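Local coordinates for protein Ras-3 from Cryphonectria parasitica (PDB 4KU4) that belongs to the Ras family of small P-loop proteins, with guanosine-5'-diphosphate bound in its pocket, at residues D15-L20 and S62-L67; N33-V38 and D49-Q54; N86-I91 and S188-D193; E110-K115 and F135-V140. One frame throughout, in Å; residues are numbered along the deposited sequence.

Interaction 1. Residues D15-L20 and S62-L67; sequences DKIAML and SHLEIL
Met19 and Ile66 meet obliquely, CG of the methionine lying 3.6 Å from CG2 of the isoleucine, with the sulphur SD close behind. The bend at chi2 (-65°) puts SD next to that same methyl, Ile66 CG2. Further back along the same face of the sheet, Ile17 faces both Leu64 and Ile66. Its CB is 4.3 Å from Ile66 CG1, and its CD1 lies equally far from Leu64 CD1. At the start of the pairing, Leu64 CD2 comes within 3.8 Å of Asp15 CB and lies almost as near to the carboxylate oxygen OD2. Strands 15-20 and 60-67 form a parallel ladder inside the central sheet of the Ras fold, a worked example of how such a pair commits one face to a largely apolar layer, with Asp15 at its start. Helix 182-196 covers that layer, with Phe186 on Ile66 and Phe187 on Leu64. The ladder is stitched by nearly straight bonds: Glu65 N to Asp15 O (2.9 Å), Ile17 N to Glu65 O (3.0 Å), Leu67 N to Ile17 O (2.8 Å) and Met19 N to Leu67 O (2.9 Å). On the reverse face stand Lys16, Ala18, Glu65 and Leu67. There the lysine chain leads off toward solvent, and Ala18 CB lies 4.5 Å from Leu67 CB while the leucine also meets Asn86.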
loop_
_atom_site.group_PDB
_atom_site.type_symbol
_atom_site.label_atom_id
_atom_site.label_comp_id
_atom_site.label_asym_id
_atom_site.label_seq_id
_atom_site.Cartn_x
_atom_site.Cartn_y
_atom_site.Cartn_z
ATOM N N ASP A 15 -8.147 10.469 4.626
ATOM C CA ASP A 15 -8.076 9.150 3.982
ATOM C C ASP A 15 -7.466 8.080 4.877
ATOM O O ASP A 15 -6.404 8.285 5.467
ATOM C CB ASP A 15 -7.271 9.244 2.692
ATOM C CG ASP A 15 -7.920 10.144 1.674
ATOM O OD1 ASP A 15 -8.862 9.677 0.988
ATOM O OD2 ASP A 15 -7.478 11.309 1.548
ATOM N N LYS A 16 -8.123 6.927 4.945
ATOM C CA LYS A 16 -7.642 5.822 5.767
ATOM C C LYS A 16 -7.096 4.729 4.873
ATOM O O LYS A 16 -7.839 4.102 4.125
ATOM C CB LYS A 16 -8.777 5.273 6.643
ATOM C CG LYS A 16 -9.197 6.188 7.780
ATOM C CD LYS A 16 -10.629 5.906 8.189
ATOM C CE LYS A 16 -11.027 6.650 9.456
ATOM N NZ LYS A 16 -12.521 6.699 9.630
ATOM N N ILE A 17 -5.793 4.504 4.948
ATOM C CA ILE A 17 -5.137 3.501 4.135
ATOM C C ILE A 17 -4.605 2.369 5.007
ATOM O O ILE A 17 -4.004 2.619 6.055
ATOM C CB ILE A 17 -3.935 4.112 3.405
ATOM C CG1 ILE A 17 -4.349 5.391 2.675
ATOM C CG2 ILE A 17 -3.353 3.103 2.470
ATOM C CD1 ILE A 17 -3.198 6.114 2.022
ATOM N N ALA A 18 -4.812 1.123 4.575
ATOM C CA ALA A 18 -4.183 -0.004 5.259
ATOM C C ALA A 18 -3.009 -0.602 4.455
ATOM O O ALA A 18 -3.102 -0.770 3.247
ATOM C CB ALA A 18 -5.227 -1.083 5.628
ATOM N N MET A 19 -1.902 -0.882 5.141
ATOM C CA MET A 19 -0.810 -1.681 4.575
ATOM C C MET A 19 -1.108 -3.163 4.714
ATOM O O MET A 19 -1.489 -3.615 5.781
ATOM C CB MET A 19 0.490 -1.393 5.308
ATOM C CG MET A 19 0.783 0.073 5.439
ATOM S SD MET A 19 1.065 0.840 3.839
ATOM C CE MET A 19 2.608 0.071 3.367
ATOM N N LEU A 20 -0.949 -3.900 3.628
ATOM C CA LEU A 20 -1.014 -5.371 3.678
ATOM C C LEU A 20 0.199 -5.964 2.972
ATOM O O LEU A 20 0.843 -5.290 2.162
ATOM C CB LEU A 20 -2.298 -5.880 3.023
ATOM C CG LEU A 20 -3.625 -5.409 3.614
ATOM C CD1 LEU A 20 -4.810 -5.731 2.682
ATOM C CD2 LEU A 20 -3.826 -5.996 5.001
ATOM N N SER A 62 -4.411 17.078 2.026
ATOM C CA SER A 62 -4.880 15.761 2.461
ATOM C C SER A 62 -4.148 15.352 3.732
ATOM O O SER A 62 -3.034 15.807 3.992
ATOM C CB SER A 62 -4.634 14.716 1.373
ATOM O OG SER A 62 -5.035 15.204 0.100
ATOM N N HIS A 63 -4.778 14.492 4.522
ATOM C CA HIS A 63 -4.171 13.985 5.749
ATOM C C HIS A 63 -4.405 12.482 5.776
ATOM O O HIS A 63 -5.501 12.020 6.051
ATOM C CB HIS A 63 -4.783 14.674 6.976
ATOM C CG HIS A 63 -4.003 14.471 8.247
ATOM N ND1 HIS A 63 -4.287 15.154 9.407
ATOM C CD2 HIS A 63 -2.953 13.663 8.530
ATOM C CE1 HIS A 63 -3.439 14.782 10.354
ATOM N NE2 HIS A 63 -2.621 13.882 9.847
ATOM N N LEU A 64 -3.364 11.732 5.453
ATOM C CA LEU A 64 -3.460 10.289 5.335
ATOM C C LEU A 64 -3.188 9.661 6.695
ATOM O O LEU A 64 -2.260 10.054 7.395
ATOM C CB LEU A 64 -2.446 9.781 4.315
ATOM C CG LEU A 64 -2.341 10.554 2.993
ATOM C CD1 LEU A 64 -1.309 9.930 2.038
ATOM C CD2 LEU A 64 -3.711 10.633 2.330
ATOM N N GLU A 65 -4.022 8.699 7.079
ATOM C CA GLU A 65 -3.770 7.898 8.267
ATOM C C GLU A 65 -3.485 6.490 7.762
ATOM O O GLU A 65 -4.330 5.868 7.120
ATOM C CB GLU A 65 -4.981 7.918 9.206
ATOM C CG GLU A 65 -4.769 7.197 10.536
ATOM C CD GLU A 65 -5.777 7.643 11.573
ATOM O OE1 GLU A 65 -5.361 8.255 12.582
ATOM O OE2 GLU A 65 -6.986 7.405 11.368
ATOM N N ILE A 66 -2.284 5.997 8.037
ATOM C CA ILE A 66 -1.865 4.717 7.472
ATOM C C ILE A 66 -1.729 3.676 8.570
ATOM O O ILE A 66 -0.924 3.825 9.487
ATOM C CB ILE A 66 -0.527 4.863 6.707
ATOM C CG1 ILE A 66 -0.687 5.859 5.561
ATOM C CG2 ILE A 66 -0.072 3.531 6.144
ATOM C CD1 ILE A 66 0.362 6.912 5.551
ATOM N N LEU A 67 -2.539 2.629 8.463
ATOM C CA LEU A 67 -2.456 1.485 9.355
ATOM C C LEU A 67 -1.357 0.509 8.930
ATOM O O LEU A 67 -1.469 -0.175 7.918
ATOM C CB LEU A 67 -3.810 0.773 9.422
ATOM C CG LEU A 67 -3.882 -0.341 10.464
ATOM C CD1 LEU A 67 -3.838 0.221 11.869
ATOM C CD2 LEU A 67 -5.130 -1.184 10.256
#

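Interaction 2. Residues N33-V38 and D49-Q54; sequences NLTKHV and DSYRRQ. With MG (magnesium ion), chain E.
Arg53 NH2 is gripped twice: it donates to the carbonyl oxygen of Leu34 at 3.0 Å and forms a salt bridge with Glu183 of helix 182-196. The bond to Leu34 O is bent, 135° at the hydrogen, and the oxygen sits out of the guanidinium plane. A turn at chi2 (75°) brings the arginine CD to Leu34 O, while NE donates to the carbonyl of Gln54, further fixing the group's rotation. Lys36, whose positive phi closes a Schellman motif, brings NZ over one guanidinium face toward the rim, 3.7 Å from Arg53 NH1. Beside this polar cluster Thr35 packs its methyl CG2 against the strand, 3.8 Å from Tyr51 CB and 3.2 Å from the carbonyl oxygen of Arg52, while its hydroxyl bonds back to Thr31. His37 CD2 approaches the Tyr51 ring at its edge, 3.8 Å from CE1, and Asp49 CB lies over one face of that ring. The carboxylate of Asp49 binds a magnesium ion through OD2 at 2.2 Å, five waters completing six ligands, and its OD1 bonds to Tyr43. As a whole, the contact sets the C-terminal part of helix 27-35 against the edge strand 50-57. Chemically, two like charges lie close together here, and Glu183, which also forms a weak, long ion pair with Lys36, would be expected to offset their repulsion.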
loop_
_atom_site.group_PDB
_atom_site.type_symbol
_atom_site.label_atom_id
_atom_site.label_comp_id
_atom_site.label_asym_id
_atom_site.label_seq_id
_atom_site.Cartn_x
_atom_site.Cartn_y
_atom_site.Cartn_z
ATOM N N ASN A 33 9.107 5.963 5.955
ATOM C CA ASN A 33 9.654 6.828 4.912
ATOM C C ASN A 33 8.647 7.872 4.444
ATOM O O ASN A 33 8.942 9.066 4.446
ATOM C CB ASN A 33 10.186 5.999 3.734
ATOM C CG ASN A 33 10.843 6.861 2.662
ATOM O OD1 ASN A 33 10.197 7.280 1.687
ATOM N ND2 ASN A 33 12.133 7.129 2.834
ATOM N N LEU A 34 7.453 7.423 4.056
ATOM C CA LEU A 34 6.415 8.310 3.585
ATOM C C LEU A 34 6.117 9.433 4.571
ATOM O O LEU A 34 5.980 10.580 4.171
ATOM C CB LEU A 34 5.135 7.538 3.309
ATOM C CG LEU A 34 3.937 8.409 2.951
ATOM C CD1 LEU A 34 4.058 8.896 1.503
ATOM C CD2 LEU A 34 2.664 7.620 3.165
ATOM N N THR A 35 6.005 9.086 5.855
ATOM C CA THR A 35 5.574 10.040 6.869
ATOM C C THR A 35 6.701 10.880 7.460
ATOM O O THR A 35 6.446 11.735 8.297
ATOM C CB THR A 35 4.795 9.348 7.997
ATOM O OG1 THR A 35 5.652 8.409 8.653
ATOM C CG2 THR A 35 3.575 8.639 7.442
ATOM N N LYS A 36 7.930 10.652 7.012
ATOM C CA LYS A 36 9.065 11.470 7.438
ATOM C C LYS A 36 9.278 11.353 8.943
ATOM O O LYS A 36 9.597 12.330 9.624
ATOM C CB LYS A 36 8.865 12.932 7.013
ATOM C CG LYS A 36 8.509 13.124 5.532
ATOM C CD LYS A 36 9.759 13.303 4.675
ATOM C CE LYS A 36 9.417 13.267 3.187
ATOM N NZ LYS A 36 8.332 14.244 2.858
ATOM N N HIS A 37 9.102 10.139 9.456
ATOM C CA HIS A 37 9.262 9.841 10.879
ATOM C C HIS A 37 10.713 10.123 11.289
ATOM O O HIS A 37 11.617 10.016 10.460
ATOM C CB HIS A 37 8.905 8.365 11.113
ATOM C CG HIS A 37 8.662 8.006 12.549
ATOM N ND1 HIS A 37 9.683 7.797 13.448
ATOM C CD2 HIS A 37 7.513 7.801 13.228
ATOM C CE1 HIS A 37 9.172 7.491 14.625
ATOM N NE2 HIS A 37 7.857 7.471 14.518
ATOM N N VAL A 38 10.942 10.462 12.559
ATOM C CA VAL A 38 12.267 10.934 13.014
ATOM C C VAL A 38 13.413 9.943 12.869
ATOM O O VAL A 38 14.543 10.325 12.560
ATOM C CB VAL A 38 12.270 11.434 14.481
ATOM C CG1 VAL A 38 11.822 12.874 14.548
ATOM C CG2 VAL A 38 11.427 10.530 15.381
ATOM N N ASP A 49 2.383 0.713 14.624
ATOM C CA ASP A 49 1.716 1.983 14.865
ATOM C C ASP A 49 0.835 2.362 13.692
ATOM O O ASP A 49 0.897 1.745 12.625
ATOM C CB ASP A 49 2.741 3.131 14.991
ATOM C CG ASP A 49 3.594 3.038 16.253
ATOM O OD1 ASP A 49 4.452 3.929 16.442
ATOM O OD2 ASP A 49 3.424 2.089 17.054
ATOM N N SER A 50 -0.026 3.352 13.929
ATOM C CA SER A 50 -0.781 3.986 12.865
ATOM C C SER A 50 0.083 5.223 12.626
ATOM O O SER A 50 0.617 5.798 13.580
ATOM C CB SER A 50 -2.177 4.378 13.308
ATOM O OG SER A 50 -2.673 5.458 12.544
ATOM N N TYR A 51 0.237 5.626 11.371
ATOM C CA TYR A 51 1.103 6.756 11.023
ATOM C C TYR A 51 0.323 7.807 10.256
ATOM O O TYR A 51 -0.690 7.503 9.635
ATOM C CB TYR A 51 2.288 6.279 10.172
ATOM C CG TYR A 51 3.237 5.346 10.873
ATOM C CD1 TYR A 51 4.340 5.837 11.558
ATOM C CD2 TYR A 51 3.034 3.965 10.844
ATOM C CE1 TYR A 51 5.216 4.992 12.207
ATOM C CE2 TYR A 51 3.906 3.107 11.493
ATOM C CZ TYR A 51 4.993 3.623 12.170
ATOM O OH TYR A 51 5.867 2.784 12.804
ATOM N N ARG A 52 0.793 9.055 10.286
ATOM C CA ARG A 52 0.094 10.133 9.602
ATOM C C ARG A 52 1.014 10.900 8.665
ATOM O O ARG A 52 2.189 11.139 8.970
ATOM C CB ARG A 52 -0.508 11.114 10.615
ATOM C CG ARG A 52 -1.624 10.544 11.480
ATOM C CD ARG A 52 -1.927 11.456 12.664
ATOM N NE ARG A 52 -0.733 11.707 13.466
ATOM C CZ ARG A 52 -0.240 10.903 14.400
ATOM N NH1 ARG A 52 -0.824 9.734 14.694
ATOM N NH2 ARG A 52 0.860 11.267 15.041
ATOM N N ARG A 53 0.461 11.302 7.531
ATOM C CA ARG A 53 1.148 12.210 6.617
ATOM C C ARG A 53 0.201 13.339 6.210
ATOM O O ARG A 53 -0.824 13.109 5.565
ATOM C CB ARG A 53 1.644 11.457 5.375
ATOM C CG ARG A 53 2.174 12.376 4.245
ATOM C CD ARG A 53 3.552 12.954 4.551
ATOM N NE ARG A 53 3.930 13.984 3.579
ATOM C CZ ARG A 53 4.624 13.760 2.466
ATOM N NH1 ARG A 53 4.897 14.761 1.645
ATOM N NH2 ARG A 53 5.042 12.542 2.163
ATOM N N GLN A 54 0.529 14.562 6.619
ATOM C CA GLN A 54 -0.138 15.728 6.079
ATOM C C GLN A 54 0.610 16.066 4.807
ATOM O O GLN A 54 1.850 16.065 4.792
ATOM C CB GLN A 54 -0.069 16.903 7.059
ATOM C CG GLN A 54 -0.855 16.666 8.328
ATOM C CD GLN A 54 -0.988 17.921 9.183
ATOM O OE1 GLN A 54 -0.103 18.247 9.978
ATOM N NE2 GLN A 54 -2.103 18.619 9.027
HETATM MG MG MG E . 2.754 2.340 19.161
HETATM O O HOH W 1 2.582 2.139 21.383
HETATM O O HOH W 2 1.270 0.823 18.885
HETATM O O HOH W 3 4.171 0.837 19.421
HETATM O O HOH W 4 4.301 3.360 19.923
HETATM O O HOH W 5 1.355 4.086 19.089
#

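Interaction 3. Residues N86-I91 and S188-D193; sequences NELFVI and SVVRAD
The carboxylates of Glu87 and Asp193 are the flat groups that meet here, their planes turned 72° apart and one oxygen of each, Glu87 OE2 and Asp193 OD2, only 3.0 Å apart. The two side chains cross at about a right angle. Since both atoms are acceptors, so close an approach would be costly for two full charges, and one of the acids may well have a raised pKa. Asp15 adds to the negative crowd beside Glu87, and Arg196 offers Asp193 a long, weak ion pair. At the first residue of the strand, Leu88 carries the apolar part of the contact. Its CB lies 3.9 Å from Val189 CG2, while CD1 reaches Val190 CG2 at 4.0 Å, the two side chains lying obliquely to each other. The other methyl, CD2, meets the carbonyl oxygen of Val189 at 3.9 Å and the CB of Asp193. Val189 also sends CG1 to the carbonyl oxygen of Phe89, 3.8 Å away, and by these contacts it sits against two successive strand residues. The axes of strand segment 88-91 and helix segment 188-193 come within 8.6 Å and run roughly antiparallel, at 144°. Phe89 points away from this helix, its ring meeting Val111 and Lys115 of helix 98-118. With helices on both sides of a central strand, the arrangement is that of the three-layer alpha/beta sandwich of Ras-family proteins, whose C-terminal helix packs on one face of the sheet.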
loop_
_atom_site.group_PDB
_atom_site.type_symbol
_atom_site.label_atom_id
_atom_site.label_comp_id
_atom_site.label_asym_id
_atom_site.label_seq_id
_atom_site.Cartn_x
_atom_site.Cartn_y
_atom_site.Cartn_z
ATOM N N ASN A 86 -10.664 0.445 6.783
ATOM C CA ASN A 86 -9.908 1.312 5.877
ATOM C C ASN A 86 -10.564 1.441 4.497
ATOM O O ASN A 86 -11.300 0.555 4.061
ATOM C CB ASN A 86 -8.454 0.841 5.757
ATOM C CG ASN A 86 -7.650 1.124 7.002
ATOM O OD1 ASN A 86 -7.109 2.225 7.177
ATOM N ND2 ASN A 86 -7.551 0.135 7.870
ATOM N N GLU A 87 -10.293 2.552 3.813
ATOM C CA GLU A 87 -10.905 2.855 2.519
ATOM C C GLU A 87 -10.001 2.456 1.348
ATOM O O GLU A 87 -10.474 2.000 0.308
ATOM C CB GLU A 87 -11.252 4.360 2.428
ATOM C CG GLU A 87 -11.167 4.957 1.007
ATOM C CD GLU A 87 -11.400 6.490 0.907
ATOM O OE1 GLU A 87 -10.622 7.298 1.497
ATOM O OE2 GLU A 87 -12.349 6.891 0.187
ATOM N N LEU A 88 -8.695 2.635 1.529
ATOM C CA LEU A 88 -7.739 2.446 0.455
ATOM C C LEU A 88 -6.662 1.497 0.936
ATOM O O LEU A 88 -6.417 1.393 2.136
ATOM C CB LEU A 88 -7.106 3.780 0.072
ATOM C CG LEU A 88 -8.071 4.945 -0.145
ATOM C CD1 LEU A 88 -7.333 6.284 -0.196
ATOM C CD2 LEU A 88 -8.914 4.736 -1.410
ATOM N N PHE A 89 -6.000 0.829 -0.003
ATOM C CA PHE A 89 -5.079 -0.243 0.322
ATOM C C PHE A 89 -3.781 -0.247 -0.461
ATOM O O PHE A 89 -3.760 -0.069 -1.679
ATOM C CB PHE A 89 -5.785 -1.594 0.156
ATOM C CG PHE A 89 -6.957 -1.766 1.073
ATOM C CD1 PHE A 89 -6.788 -2.320 2.332
ATOM C CD2 PHE A 89 -8.216 -1.334 0.694
ATOM C CE1 PHE A 89 -7.856 -2.466 3.197
ATOM C CE2 PHE A 89 -9.296 -1.479 1.553
ATOM C CZ PHE A 89 -9.108 -2.041 2.815
ATOM N N VAL A 90 -2.698 -0.464 0.268
ATOM C CA VAL A 90 -1.391 -0.628 -0.319
ATOM C C VAL A 90 -0.945 -2.044 0.007
ATOM O O VAL A 90 -0.682 -2.367 1.168
ATOM C CB VAL A 90 -0.410 0.383 0.266
ATOM C CG1 VAL A 90 0.981 0.193 -0.342
ATOM C CG2 VAL A 90 -0.925 1.819 0.037
ATOM N N ILE A 91 -0.895 -2.898 -1.016
ATOM C CA ILE A 91 -0.504 -4.287 -0.838
ATOM C C ILE A 91 0.923 -4.462 -1.331
ATOM O O ILE A 91 1.199 -4.323 -2.519
ATOM C CB ILE A 91 -1.496 -5.205 -1.553
ATOM C CG1 ILE A 91 -2.909 -4.846 -1.087
ATOM C CG2 ILE A 91 -1.147 -6.683 -1.312
ATOM C CD1 ILE A 91 -3.975 -5.810 -1.607
ATOM N N SER A 188 -1.181 7.265 -5.145
ATOM C CA SER A 188 -1.869 6.684 -6.291
ATOM C C SER A 188 -3.305 6.290 -5.974
ATOM O O SER A 188 -4.192 6.443 -6.810
ATOM C CB SER A 188 -1.087 5.495 -6.879
ATOM O OG SER A 188 -1.102 4.363 -6.015
ATOM N N VAL A 189 -3.545 5.789 -4.765
ATOM C CA VAL A 189 -4.889 5.327 -4.445
ATOM C C VAL A 189 -5.807 6.490 -4.104
ATOM O O VAL A 189 -7.019 6.427 -4.331
ATOM C CB VAL A 189 -4.892 4.272 -3.332
ATOM C CG1 VAL A 189 -4.463 2.909 -3.904
ATOM C CG2 VAL A 189 -4.003 4.688 -2.179
ATOM N N VAL A 190 -5.234 7.562 -3.573
ATOM C CA VAL A 190 -6.007 8.781 -3.369
ATOM C C VAL A 190 -6.407 9.370 -4.722
ATOM O O VAL A 190 -7.558 9.766 -4.921
ATOM C CB VAL A 190 -5.210 9.845 -2.592
ATOM C CG1 VAL A 190 -6.008 11.168 -2.550
ATOM C CG2 VAL A 190 -4.860 9.328 -1.179
ATOM N N ARG A 191 -5.444 9.418 -5.637
ATOM C CA ARG A 191 -5.670 9.927 -6.986
ATOM C C ARG A 191 -6.747 9.119 -7.691
ATOM O O ARG A 191 -7.601 9.682 -8.379
ATOM C CB ARG A 191 -4.372 9.917 -7.785
ATOM C CG ARG A 191 -3.416 11.021 -7.367
ATOM C CD ARG A 191 -2.089 10.978 -8.082
ATOM N NE ARG A 191 -1.294 12.152 -7.724
ATOM C CZ ARG A 191 -0.013 12.125 -7.377
ATOM N NH1 ARG A 191 0.641 10.979 -7.342
ATOM N NH2 ARG A 191 0.617 13.259 -7.057
ATOM N N ALA A 192 -6.726 7.801 -7.499
ATOM C CA ALA A 192 -7.720 6.937 -8.132
ATOM C C ALA A 192 -9.123 7.190 -7.576
ATOM O O ALA A 192 -10.098 7.251 -8.327
ATOM C CB ALA A 192 -7.335 5.467 -7.967
ATOM N N ASP A 193 -9.219 7.341 -6.260
ATOM C CA ASP A 193 -10.494 7.616 -5.601
ATOM C C ASP A 193 -11.107 8.901 -6.148
ATOM O O ASP A 193 -12.303 8.971 -6.413
ATOM C CB ASP A 193 -10.302 7.716 -4.085
ATOM C CG ASP A 193 -11.607 7.874 -3.339
ATOM O OD1 ASP A 193 -12.641 7.363 -3.827
ATOM O OD2 ASP A 193 -11.597 8.499 -2.257
#

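Interaction 4. Residues E110-K115 and F135-V140; sequences EVIQTK and FAPSLV
The last turns of helix 98-118 run past a loop that enters a short 3-10 turn at 137-139, and the two backbones come closest where the CA atoms of Lys115 and Phe135 are 6.3 Å apart. There the lysine lays its aliphatic chain across one face of the phenylalanine ring: CG stands over the centre, 3.6 Å from the centroid and 14° off the ring normal, a CH-pi contact. A bend at chi2 (-57°) leads CD away past the rim near Phe135 CD2, and the ammonium NZ is then held by the carbonyl oxygens of Asn86 and Ile83. Ile112 arrives differently, with CD1 in the plane of the ring at its edge, 3.9 Å from Phe135 CE1. The same methyl touches Pro137 CG at 4.3 Å. Segment 135-140 is the return leg of a beta-alpha-beta crossover, in which the chain leaves parallel strand 88-94, climbs helix 98-118 and comes back into the neighbouring strand 140-145. Val111 packs where that leg re-enters the sheet: CG1 lies 3.9 Å from Phe135 CE1 and 4.2 Å from Val140 CG2, and the Val111 and Phe135 side chains cross at about a right angle. Within the helix, Thr114 turns its hydroxyl back on the chain, OG1 donating at 2.8 Å to Glu110 O, which receives the Thr114 amide from the opposite face of its plane.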
loop_
_atom_site.group_PDB
_atom_site.type_symbol
_atom_site.label_atom_id
_atom_site.label_comp_id
_atom_site.label_asym_id
_atom_site.label_seq_id
_atom_site.Cartn_x
_atom_site.Cartn_y
_atom_site.Cartn_z
ATOM N N GLU A 110 -8.684 -11.257 -0.979
ATOM C CA GLU A 110 -9.270 -11.040 0.341
ATOM C C GLU A 110 -9.886 -9.651 0.433
ATOM O O GLU A 110 -10.996 -9.484 0.938
ATOM C CB GLU A 110 -8.233 -11.203 1.465
ATOM C CG GLU A 110 -7.853 -12.630 1.837
ATOM C CD GLU A 110 -7.006 -12.673 3.102
ATOM O OE1 GLU A 110 -6.993 -11.661 3.834
ATOM O OE2 GLU A 110 -6.358 -13.707 3.370
ATOM N N VAL A 111 -9.163 -8.641 -0.036
ATOM C CA VAL A 111 -9.687 -7.276 0.042
ATOM C C VAL A 111 -11.000 -7.117 -0.727
ATOM O O VAL A 111 -12.001 -6.642 -0.180
ATOM C CB VAL A 111 -8.644 -6.229 -0.418
ATOM C CG1 VAL A 111 -9.301 -4.868 -0.633
ATOM C CG2 VAL A 111 -7.526 -6.134 0.613
ATOM N N ILE A 112 -10.995 -7.522 -1.994
ATOM C CA ILE A 112 -12.194 -7.437 -2.824
ATOM C C ILE A 112 -13.390 -8.193 -2.226
ATOM O O ILE A 112 -14.487 -7.645 -2.141
ATOM C CB ILE A 112 -11.920 -7.936 -4.249
ATOM C CG1 ILE A 112 -11.094 -6.898 -5.004
ATOM C CG2 ILE A 112 -13.226 -8.200 -4.982
ATOM C CD1 ILE A 112 -11.816 -5.604 -5.213
ATOM N N GLN A 113 -13.167 -9.437 -1.811
ATOM C CA GLN A 113 -14.239 -10.261 -1.255
ATOM C C GLN A 113 -14.810 -9.658 0.024
ATOM O O GLN A 113 -16.024 -9.648 0.228
ATOM C CB GLN A 113 -13.751 -11.690 -0.992
ATOM C CG GLN A 113 -13.327 -12.451 -2.245
ATOM C CD GLN A 113 -14.449 -12.603 -3.256
ATOM O OE1 GLN A 113 -15.617 -12.344 -2.950
ATOM N NE2 GLN A 113 -14.101 -13.022 -4.474
ATOM N N THR A 114 -13.930 -9.168 0.888
ATOM C CA THR A 114 -14.356 -8.530 2.126
ATOM C C THR A 114 -15.146 -7.254 1.841
ATOM O O THR A 114 -16.221 -7.051 2.399
ATOM C CB THR A 114 -13.161 -8.232 3.056
ATOM O OG1 THR A 114 -12.467 -9.452 3.349
ATOM C CG2 THR A 114 -13.642 -7.601 4.357
ATOM N N LYS A 115 -14.625 -6.408 0.956
ATOM C CA LYS A 115 -15.332 -5.186 0.559
ATOM C C LYS A 115 -16.657 -5.475 -0.150
ATOM O O LYS A 115 -17.599 -4.693 -0.055
ATOM C CB LYS A 115 -14.441 -4.294 -0.313
ATOM C CG LYS A 115 -13.389 -3.540 0.470
ATOM C CD LYS A 115 -14.020 -2.686 1.562
ATOM C CE LYS A 115 -12.974 -1.822 2.274
ATOM N NZ LYS A 115 -13.538 -1.043 3.416
ATOM N N PHE A 135 -16.922 -0.266 -3.549
ATOM C CA PHE A 135 -15.479 -0.445 -3.644
ATOM C C PHE A 135 -15.087 -0.865 -5.056
ATOM O O PHE A 135 -15.835 -1.569 -5.734
ATOM C CB PHE A 135 -15.004 -1.492 -2.629
ATOM C CG PHE A 135 -13.518 -1.526 -2.444
ATOM C CD1 PHE A 135 -12.754 -2.492 -3.066
ATOM C CD2 PHE A 135 -12.880 -0.575 -1.662
ATOM C CE1 PHE A 135 -11.387 -2.525 -2.902
ATOM C CE2 PHE A 135 -11.503 -0.601 -1.502
ATOM C CZ PHE A 135 -10.760 -1.575 -2.123
ATOM N N ALA A 136 -13.906 -0.432 -5.490
ATOM C CA ALA A 136 -13.378 -0.792 -6.802
ATOM C C ALA A 136 -11.892 -1.141 -6.700
ATOM O O ALA A 136 -11.196 -0.624 -5.829
ATOM C CB ALA A 136 -13.582 0.350 -7.783
ATOM N N PRO A 137 -11.402 -2.009 -7.597
ATOM C CA PRO A 137 -9.995 -2.424 -7.564
ATOM C C PRO A 137 -9.011 -1.269 -7.692
ATOM O O PRO A 137 -7.867 -1.435 -7.287
ATOM C CB PRO A 137 -9.866 -3.344 -8.785
ATOM C CG PRO A 137 -11.225 -3.828 -9.048
ATOM C CD PRO A 137 -12.146 -2.692 -8.669
ATOM N N SER A 138 -9.436 -0.131 -8.240
ATOM C CA SER A 138 -8.531 1.009 -8.361
ATOM C C SER A 138 -8.185 1.634 -7.002
ATOM O O SER A 138 -7.277 2.455 -6.912
ATOM C CB SER A 138 -9.106 2.075 -9.309
ATOM O OG SER A 138 -10.371 2.527 -8.859
ATOM N N LEU A 139 -8.890 1.235 -5.944
ATOM C CA LEU A 139 -8.609 1.771 -4.607
ATOM C C LEU A 139 -7.499 0.977 -3.930
ATOM O O LEU A 139 -7.169 1.193 -2.757
ATOM C CB LEU A 139 -9.879 1.788 -3.735
ATOM C CG LEU A 139 -11.024 2.642 -4.295
ATOM C CD1 LEU A 139 -12.162 2.778 -3.315
ATOM C CD2 LEU A 139 -10.504 4.019 -4.678
ATOM N N VAL A 140 -6.931 0.047 -4.684
ATOM C CA VAL A 140 -5.813 -0.753 -4.226
ATOM C C VAL A 140 -4.598 -0.462 -5.089
ATOM O O VAL A 140 -4.720 -0.264 -6.296
ATOM C CB VAL A 140 -6.122 -2.266 -4.340
ATOM C CG1 VAL A 140 -4.939 -3.080 -3.895
ATOM C CG2 VAL A 140 -7.357 -2.608 -3.522
#

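In the fold
From the N terminus, strand 15-20 opens the loop that interaction 1 closes at 62-67. Interaction 2 falls within that loop, joining the end of the first helix to edge strand 50-57, which pairs with the strand of 62-67. The chain then starts a second, larger loop at 86-91, which interaction 3 closes with the C-terminal helix. Interaction 4 lies inside it, between helix 98-118 and the approach to strand 140-145. No two contacts cross. The two loops follow in series and are joined in the sheet, where strands 15-20 and 88-94 are neighbours. Interactions 2 and 4 stand on opposite sides of the chain's centre, about 24 Å apart between centres.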